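Local coordinates for protein mandelate racemase/muconate lactonizing enzyme (Jannaschia sp., PDB 4J3Z) that probably works as a metal-dependent enzyme of the enolase superfamily, related to mandelate racemase and muconate lactonizing enzyme, at residues L26-T31 with T36-V41; H56-R61 with P89-A94. All blocks are in the same frame, centred on the assembly; numbering follows the deposited sequence.

Contact 1 of 2, residues L26-T31 with T36-V41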
ATOM      1  N   LEU D  26       5.537  -6.767 -45.068  1.00 28.65           N
ATOM      2  CA  LEU D  26       6.783  -6.013 -45.226  1.00 28.19           C
ATOM      3  C   LEU D  26       6.557  -4.693 -45.950  1.00 27.98           C
ATOM      4  O   LEU D  26       5.776  -4.631 -46.898  1.00 27.95           O
ATOM      5  CB  LEU D  26       7.822  -6.841 -45.979  1.00 27.49           C
ATOM      6  CG  LEU D  26       8.086  -8.295 -45.589  1.00 27.78           C
ATOM      7  CD1 LEU D  26       9.321  -8.792 -46.326  1.00 27.82           C
ATOM      8  CD2 LEU D  26       8.254  -8.472 -44.082  1.00 27.05           C
ATOM      9  N   VAL D  27       7.246  -3.650 -45.484  1.00 27.56           N
ATOM     10  CA  VAL D  27       7.220  -2.327 -46.110  1.00 26.93           C
ATOM     11  C   VAL D  27       8.618  -1.933 -46.622  1.00 25.98           C
ATOM     12  O   VAL D  27       9.630  -2.211 -45.974  1.00 25.72           O
ATOM     13  CB  VAL D  27       6.662  -1.233 -45.157  1.00 27.11           C
ATOM     14  CG1 VAL D  27       5.331  -1.658 -44.542  1.00 25.87           C
ATOM     15  CG2 VAL D  27       7.664  -0.855 -44.068  1.00 26.73           C
ATOM     16  N   ARG D  28       8.667  -1.308 -47.792  1.00 25.35           N
ATOM     17  CA  ARG D  28       9.917  -0.761 -48.319  1.00 25.66           C
ATOM     18  C   ARG D  28       9.725   0.707 -48.696  1.00 26.41           C
ATOM     19  O   ARG D  28       9.081   1.014 -49.698  1.00 26.48           O
ATOM     20  CB  ARG D  28      10.395  -1.566 -49.530  1.00 25.62           C
ATOM     21  CG  ARG D  28      11.729  -1.111 -50.100  1.00 24.88           C
ATOM     22  CD  ARG D  28      11.767  -1.396 -51.589  1.00 25.30           C
ATOM     23  NE  ARG D  28      12.535  -2.594 -51.883  1.00 26.09           N
ATOM     24  CZ  ARG D  28      12.230  -3.492 -52.815  1.00 26.10           C
ATOM     25  NH1 ARG D  28      11.133  -3.354 -53.558  1.00 25.77           N
ATOM     26  NH2 ARG D  28      13.027  -4.545 -52.989  1.00 25.52           N
ATOM     27  N   VAL D  29      10.268   1.600 -47.866  1.00 27.57           N
ATOM     28  CA  VAL D  29      10.173   3.048 -48.072  1.00 27.92           C
ATOM     29  C   VAL D  29      11.370   3.563 -48.878  1.00 29.22           C
ATOM     30  O   VAL D  29      12.513   3.252 -48.542  1.00 29.33           O
ATOM     31  CB  VAL D  29      10.109   3.806 -46.722  1.00 27.40           C
ATOM     32  CG1 VAL D  29      10.101   5.318 -46.937  1.00 27.37           C
ATOM     33  CG2 VAL D  29       8.887   3.383 -45.920  1.00 27.21           C
ATOM     34  N   THR D  30      11.097   4.360 -49.919  1.00 30.15           N
ATOM     35  CA  THR D  30      12.132   5.056 -50.704  1.00 31.47           C
ATOM     36  C   THR D  30      12.142   6.561 -50.400  1.00 32.06           C
ATOM     37  O   THR D  30      11.085   7.183 -50.236  1.00 32.29           O
ATOM     38  CB  THR D  30      11.926   4.861 -52.231  1.00 31.55           C
ATOM     39  OG1 THR D  30      11.986   3.473 -52.555  1.00 30.77           O
ATOM     40  CG2 THR D  30      13.005   5.587 -53.050  1.00 31.06           C
ATOM     41  N   THR D  31      13.338   7.142 -50.339  1.00 32.01           N
ATOM     42  CA  THR D  31      13.495   8.570 -50.063  1.00 32.00           C
ATOM     43  C   THR D  31      13.410   9.383 -51.343  1.00 32.37           C
ATOM     44  O   THR D  31      13.370   8.819 -52.443  1.00 32.71           O
ATOM     45  CB  THR D  31      14.840   8.868 -49.381  1.00 32.56           C
ATOM     46  OG1 THR D  31      15.902   8.260 -50.126  1.00 33.18           O
ATOM     47  CG2 THR D  31      14.851   8.329 -47.962  1.00 32.56           C
ATOM     48  N   THR D  36      16.553   3.346 -49.882  1.00 31.78           N
ATOM     49  CA  THR D  36      15.428   2.486 -49.524  1.00 30.00           C
ATOM     50  C   THR D  36      15.662   1.801 -48.179  1.00 30.11           C
ATOM     51  O   THR D  36      16.773   1.347 -47.876  1.00 30.35           O
ATOM     52  CB  THR D  36      15.185   1.379 -50.575  1.00 30.40           C
ATOM     53  OG1 THR D  36      16.331   0.521 -50.636  1.00 30.64           O
ATOM     54  CG2 THR D  36      14.926   1.964 -51.971  1.00 31.14           C
ATOM     55  N   GLY D  37      14.602   1.716 -47.384  1.00 28.38           N
ATOM     56  CA  GLY D  37      14.653   1.024 -46.119  1.00 27.16           C
ATOM     57  C   GLY D  37      13.584  -0.040 -46.039  1.00 26.65           C
ATOM     58  O   GLY D  37      12.493   0.134 -46.590  1.00 26.02           O
ATOM     59  N   LEU D  38      13.904  -1.145 -45.358  1.00 26.27           N
ATOM     60  CA  LEU D  38      12.935  -2.208 -45.109  1.00 26.65           C
ATOM     61  C   LEU D  38      12.387  -2.150 -43.688  1.00 27.90           C
ATOM     62  O   LEU D  38      13.111  -1.813 -42.751  1.00 29.16           O
ATOM     63  CB  LEU D  38      13.542  -3.590 -45.377  1.00 26.80           C
ATOM     64  CG  LEU D  38      13.595  -4.122 -46.817  1.00 25.49           C
ATOM     65  CD1 LEU D  38      14.205  -5.512 -46.808  1.00 25.42           C
ATOM     66  CD2 LEU D  38      12.219  -4.158 -47.468  1.00 24.15           C
ATOM     67  N   GLY D  39      11.103  -2.469 -43.545  1.00 27.70           N
ATOM     68  CA  GLY D  39      10.435  -2.520 -42.248  1.00 26.92           C
ATOM     69  C   GLY D  39       9.343  -3.578 -42.247  1.00 26.36           C
ATOM     70  O   GLY D  39       8.828  -3.944 -43.305  1.00 27.02           O
ATOM     71  N   GLU D  40       8.991  -4.068 -41.061  1.00 24.60           N
ATOM     72  CA  GLU D  40       7.989  -5.112 -40.934  1.00 23.97           C
ATOM     73  C   GLU D  40       6.917  -4.773 -39.891  1.00 23.80           C
ATOM     74  O   GLU D  40       7.229  -4.367 -38.764  1.00 23.71           O
ATOM     75  CB  GLU D  40       8.654  -6.465 -40.645  1.00 23.23           C
ATOM     76  CG  GLU D  40       7.680  -7.604 -40.429  1.00 23.14           C
ATOM     77  CD  GLU D  40       8.247  -8.977 -40.764  1.00 23.71           C
ATOM     78  OE1 GLU D  40       9.474  -9.124 -40.965  1.00 23.55           O
ATOM     79  OE2 GLU D  40       7.436  -9.922 -40.823  1.00 24.14           O
ATOM     80  N   VAL D  41       5.661  -4.958 -40.295  1.00 23.02           N
ATOM     81  CA  VAL D  41       4.494  -4.685 -39.476  1.00 22.83           C
ATOM     82  C   VAL D  41       4.016  -5.976 -38.812  1.00 24.18           C
ATOM     83  O   VAL D  41       3.924  -7.039 -39.455  1.00 24.80           O
ATOM     84  CB  VAL D  41       3.348  -4.093 -40.332  1.00 22.61           C
ATOM     85  CG1 VAL D  41       2.095  -3.841 -39.501  1.00 22.40           C
ATOM     86  CG2 VAL D  41       3.798  -2.823 -41.048  1.00 22.16           C
TER
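Val27 and Gly39 face each other as a hydrogen-bonded antiparallel pair, and Val29 with Gly37 repeats the pattern nearer the turn, so that four backbone bonds close the hairpin. Val27 N reaches Gly39 O at 2.7 Å in an almost straight bond (177° at the hydrogen), whereas Val29 N meets Gly37 O at a more bent 140°. Between these pairs the alpha carbons of Arg28 and Leu38 offer hydrogens to Gly37 O and Val27 O.

The tight part is the end where Leu26 and Val27 meet Gly39, Glu40 and Val41. In Val27, chi1 of -51° sets CG1 anti to the carbonyl carbon, 4.0 Å from Val41 CG2, and leaves CG2 between the backbone N and the carbonyl carbon, 3.4 Å from Gly39 O. Gly39 has no CB; one there would lie tight against Val27 CG2. Helices 48-62 and 89-109 cover the face carrying Val27 and Val29. On the other face Leu26 CD2 leans against the carboxylate of Glu40, 3.4 Å from its CD.

Toward the turn the packing is looser and partly exposed. Leu38 CD2 lies 3.8 Å from Arg28 CB, the two side chains running alongside each other, and Arg28 carries its guanidinium on to a salt bridge with Asp371. Thr30 and Thr36 share one methyl contact, CG2 of Thr36 to OG1 of Thr30 (3.4 Å).

Glu40 is buried, yet both its oxygens are engaged, OE1 by Glu317 N and OE2 by Gly314 N. Replacing Glu40 by alanine is likely to leave those two amides without their acceptors and to open a gap beside Leu26 CD2. A carboxylate held by backbone amides beside a leucine methyl suggests that this end of the hairpin joins the N-terminal domain to the C-terminal domain through directed polar bonds as well as apolar contact.

Contact 2 of 2, residues H56-R61 with P89-A94; sequences HDVFTR and PTVFGA
Val58 points its side chain at the helix that starts at Pro89, and one methyl carries the whole contact. CG1 is anti to the backbone N (chi1 170°), which sets CG2 anti to the carbonyl carbon and beside the N, 3.9 Å from Val91 CG1 and 4.1 Å from Ala94 CB. The two valine side chains meet at a slant, and the same CG2 also rests 3.7 Å from Val91 O. Ala94 aims its methyl toward the first helix, whereas the CB of Val91 leaves its backbone at the flank. No hydrogen bond links the segments.

The polar side chains of 56-61, on helix 48-62, take no part in this apolar seam. Arg61 grips Asp57 side-on one turn earlier: NE reaches OD1 at 2.8 Å and NH2 reaches OD2 at 3.1 Å, the carboxylate lying at the guanidinium edge. Both residues also bond to a second subunit, Asp57 to its Gly47 N and Arg61 to its Asn382 O.

Leu98, on a later turn of helix 89-109, also touches Val58 and extends the apolar seam. This is helix-to-helix packing in the N-terminal capping domain of the enolase superfamily, where an antiparallel three-stranded sheet is backed by helices.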
ATOM      1  N   HIS D  56      -0.743   2.428 -45.507  1.00 27.40           N
ATOM      2  CA  HIS D  56      -0.695   3.568 -46.437  1.00 29.13           C
ATOM      3  C   HIS D  56      -1.263   4.853 -45.822  1.00 28.50           C
ATOM      4  O   HIS D  56      -0.794   5.943 -46.132  1.00 29.93           O
ATOM      5  CB  HIS D  56      -1.418   3.247 -47.747  1.00 30.93           C
ATOM      6  CG  HIS D  56      -0.512   2.774 -48.842  1.00 30.99           C
ATOM      7  ND1 HIS D  56      -0.493   1.466 -49.280  1.00 30.79           N
ATOM      8  CD2 HIS D  56       0.428   3.426 -49.565  1.00 30.93           C
ATOM      9  CE1 HIS D  56       0.403   1.339 -50.244  1.00 30.87           C
ATOM     10  NE2 HIS D  56       0.975   2.515 -50.437  1.00 31.37           N
ATOM     11  N   ASP D  57      -2.265   4.723 -44.956  1.00 28.72           N
ATOM     12  CA  ASP D  57      -2.847   5.882 -44.257  1.00 30.23           C
ATOM     13  C   ASP D  57      -1.823   6.537 -43.324  1.00 29.40           C
ATOM     14  O   ASP D  57      -1.616   7.750 -43.400  1.00 28.78           O
ATOM     15  CB  ASP D  57      -4.113   5.470 -43.489  1.00 31.10           C
ATOM     16  CG  ASP D  57      -5.007   6.648 -43.131  1.00 33.50           C
ATOM     17  OD1 ASP D  57      -4.589   7.493 -42.305  1.00 34.76           O
ATOM     18  OD2 ASP D  57      -6.145   6.717 -43.660  1.00 33.62           O
ATOM     19  N   VAL D  58      -1.175   5.724 -42.476  1.00 28.02           N
ATOM     20  CA  VAL D  58      -0.213   6.199 -41.459  1.00 27.65           C
ATOM     21  C   VAL D  58       0.998   6.904 -42.089  1.00 29.35           C
ATOM     22  O   VAL D  58       1.420   7.973 -41.630  1.00 29.87           O
ATOM     23  CB  VAL D  58       0.246   5.039 -40.524  1.00 27.41           C
ATOM     24  CG1 VAL D  58       1.421   5.441 -39.638  1.00 26.24           C
ATOM     25  CG2 VAL D  58      -0.914   4.532 -39.665  1.00 26.49           C
ATOM     26  N   PHE D  59       1.535   6.308 -43.150  1.00 29.85           N
ATOM     27  CA  PHE D  59       2.670   6.859 -43.884  1.00 29.69           C
ATOM     28  C   PHE D  59       2.326   8.205 -44.526  1.00 31.39           C
ATOM     29  O   PHE D  59       3.021   9.206 -44.306  1.00 33.24           O
ATOM     30  CB  PHE D  59       3.135   5.836 -44.934  1.00 30.25           C
ATOM     31  CG  PHE D  59       4.186   6.352 -45.883  1.00 30.34           C
ATOM     32  CD1 PHE D  59       5.525   6.413 -45.501  1.00 29.51           C
ATOM     33  CD2 PHE D  59       3.837   6.763 -47.169  1.00 30.10           C
ATOM     34  CE1 PHE D  59       6.493   6.878 -46.376  1.00 29.57           C
ATOM     35  CE2 PHE D  59       4.798   7.234 -48.050  1.00 30.46           C
ATOM     36  CZ  PHE D  59       6.129   7.292 -47.654  1.00 30.65           C
ATOM     37  N   THR D  60       1.246   8.230 -45.303  1.00 31.32           N
ATOM     38  CA  THR D  60       0.819   9.434 -46.029  1.00 30.48           C
ATOM     39  C   THR D  60       0.476  10.589 -45.076  1.00 31.30           C
ATOM     40  O   THR D  60       0.857  11.747 -45.308  1.00 30.52           O
ATOM     41  CB  THR D  60      -0.383   9.116 -46.949  1.00 29.65           C
ATOM     42  OG1 THR D  60      -0.007   8.088 -47.885  1.00 28.55           O
ATOM     43  CG2 THR D  60      -0.857  10.363 -47.725  1.00 29.97           C
ATOM     44  N   ARG D  61      -0.213  10.258 -43.988  1.00 31.58           N
ATOM     45  CA  ARG D  61      -0.745  11.270 -43.082  1.00 31.50           C
ATOM     46  C   ARG D  61       0.277  11.878 -42.107  1.00 30.51           C
ATOM     47  O   ARG D  61       0.060  12.988 -41.626  1.00 29.46           O
ATOM     48  CB  ARG D  61      -1.941  10.701 -42.323  1.00 32.42           C
ATOM     49  CG  ARG D  61      -2.880  11.747 -41.753  1.00 33.53           C
ATOM     50  CD  ARG D  61      -4.018  11.094 -40.990  1.00 35.42           C
ATOM     51  NE  ARG D  61      -4.842  10.240 -41.847  1.00 38.02           N
ATOM     52  CZ  ARG D  61      -5.798  10.679 -42.660  1.00 40.64           C
ATOM     53  NH1 ARG D  61      -6.071  11.974 -42.749  1.00 41.46           N
ATOM     54  NH2 ARG D  61      -6.482   9.814 -43.394  1.00 41.77           N
ATOM     55  N   PRO D  89      -2.601  -1.010 -31.274  1.00 28.95           N
ATOM     56  CA  PRO D  89      -1.746  -1.978 -31.952  1.00 27.54           C
ATOM     57  C   PRO D  89      -1.895  -1.956 -33.473  1.00 27.76           C
ATOM     58  O   PRO D  89      -0.926  -2.241 -34.181  1.00 27.84           O
ATOM     59  CB  PRO D  89      -2.203  -3.328 -31.377  1.00 26.61           C
ATOM     60  CG  PRO D  89      -3.564  -3.086 -30.831  1.00 26.45           C
ATOM     61  CD  PRO D  89      -3.563  -1.662 -30.367  1.00 28.24           C
ATOM     62  N   THR D  90      -3.091  -1.630 -33.967  1.00 26.85           N
ATOM     63  CA  THR D  90      -3.333  -1.542 -35.408  1.00 26.85           C
ATOM     64  C   THR D  90      -2.596  -0.349 -36.028  1.00 27.23           C
ATOM     65  O   THR D  90      -1.782  -0.529 -36.935  1.00 27.85           O
ATOM     66  CB  THR D  90      -4.847  -1.502 -35.725  1.00 27.37           C
ATOM     67  OG1 THR D  90      -5.453  -2.722 -35.282  1.00 26.89           O
ATOM     68  CG2 THR D  90      -5.103  -1.350 -37.213  1.00 27.79           C
ATOM     69  N   VAL D  91      -2.861   0.854 -35.519  1.00 27.07           N
ATOM     70  CA  VAL D  91      -2.279   2.087 -36.070  1.00 27.48           C
ATOM     71  C   VAL D  91      -0.781   2.161 -35.807  1.00 27.78           C
ATOM     72  O   VAL D  91      -0.002   2.582 -36.672  1.00 26.58           O
ATOM     73  CB  VAL D  91      -2.959   3.356 -35.495  1.00 27.91           C
ATOM     74  CG1 VAL D  91      -2.310   4.622 -36.039  1.00 28.09           C
ATOM     75  CG2 VAL D  91      -4.453   3.356 -35.788  1.00 27.43           C
ATOM     76  N   PHE D  92      -0.376   1.761 -34.604  1.00 28.65           N
ATOM     77  CA  PHE D  92       1.012   1.935 -34.207  1.00 28.15           C
ATOM     78  C   PHE D  92       1.873   0.756 -34.640  1.00 28.47           C
ATOM     79  O   PHE D  92       3.063   0.924 -34.934  1.00 28.44           O
ATOM     80  CB  PHE D  92       1.123   2.206 -32.711  1.00 28.62           C
ATOM     81  CG  PHE D  92       2.208   3.185 -32.356  1.00 28.61           C
ATOM     82  CD1 PHE D  92       2.237   4.454 -32.934  1.00 29.67           C
ATOM     83  CD2 PHE D  92       3.187   2.850 -31.437  1.00 28.49           C
ATOM     84  CE1 PHE D  92       3.232   5.365 -32.608  1.00 30.35           C
ATOM     85  CE2 PHE D  92       4.179   3.758 -31.093  1.00 29.76           C
ATOM     86  CZ  PHE D  92       4.205   5.015 -31.678  1.00 30.33           C
ATOM     87  N   GLY D  93       1.269  -0.431 -34.685  1.00 28.43           N
ATOM     88  CA  GLY D  93       1.889  -1.583 -35.335  1.00 27.69           C
ATOM     89  C   GLY D  93       2.242  -1.256 -36.779  1.00 27.43           C
ATOM     90  O   GLY D  93       3.290  -1.670 -37.280  1.00 28.07           O
ATOM     91  N   ALA D  94       1.368  -0.507 -37.443  1.00 26.81           N
ATOM     92  CA  ALA D  94       1.646  -0.012 -38.789  1.00 27.76           C
ATOM     93  C   ALA D  94       2.858   0.935 -38.774  1.00 27.70           C
ATOM     94  O   ALA D  94       3.776   0.793 -39.585  1.00 28.65           O
ATOM     95  CB  ALA D  94       0.418   0.681 -39.364  1.00 27.01           C
TER

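Both contacts are buried in the same N-terminal domain, but they join different elements. Contact 1 binds neighbouring strands of a hairpin through regular backbone hydrogen bonds and buries 517 Å² between its segments; contact 2 joins two helices mainly by apolar contact, with no hydrogen bond across it, and buries 110 Å². They meet directly: Val41 CG1 lies 3.3 Å from Gly93 O, and Val29 CG1 lies 4.0 Å from Phe59 CE1, so the helices of contact 2 cover one face of the sheet. Their polar margins differ as well. The hairpin's Arg28 and Glu40 bond within their own chain, whereas Asp57 and Arg61, besides pairing with each other, also bond to a second subunit.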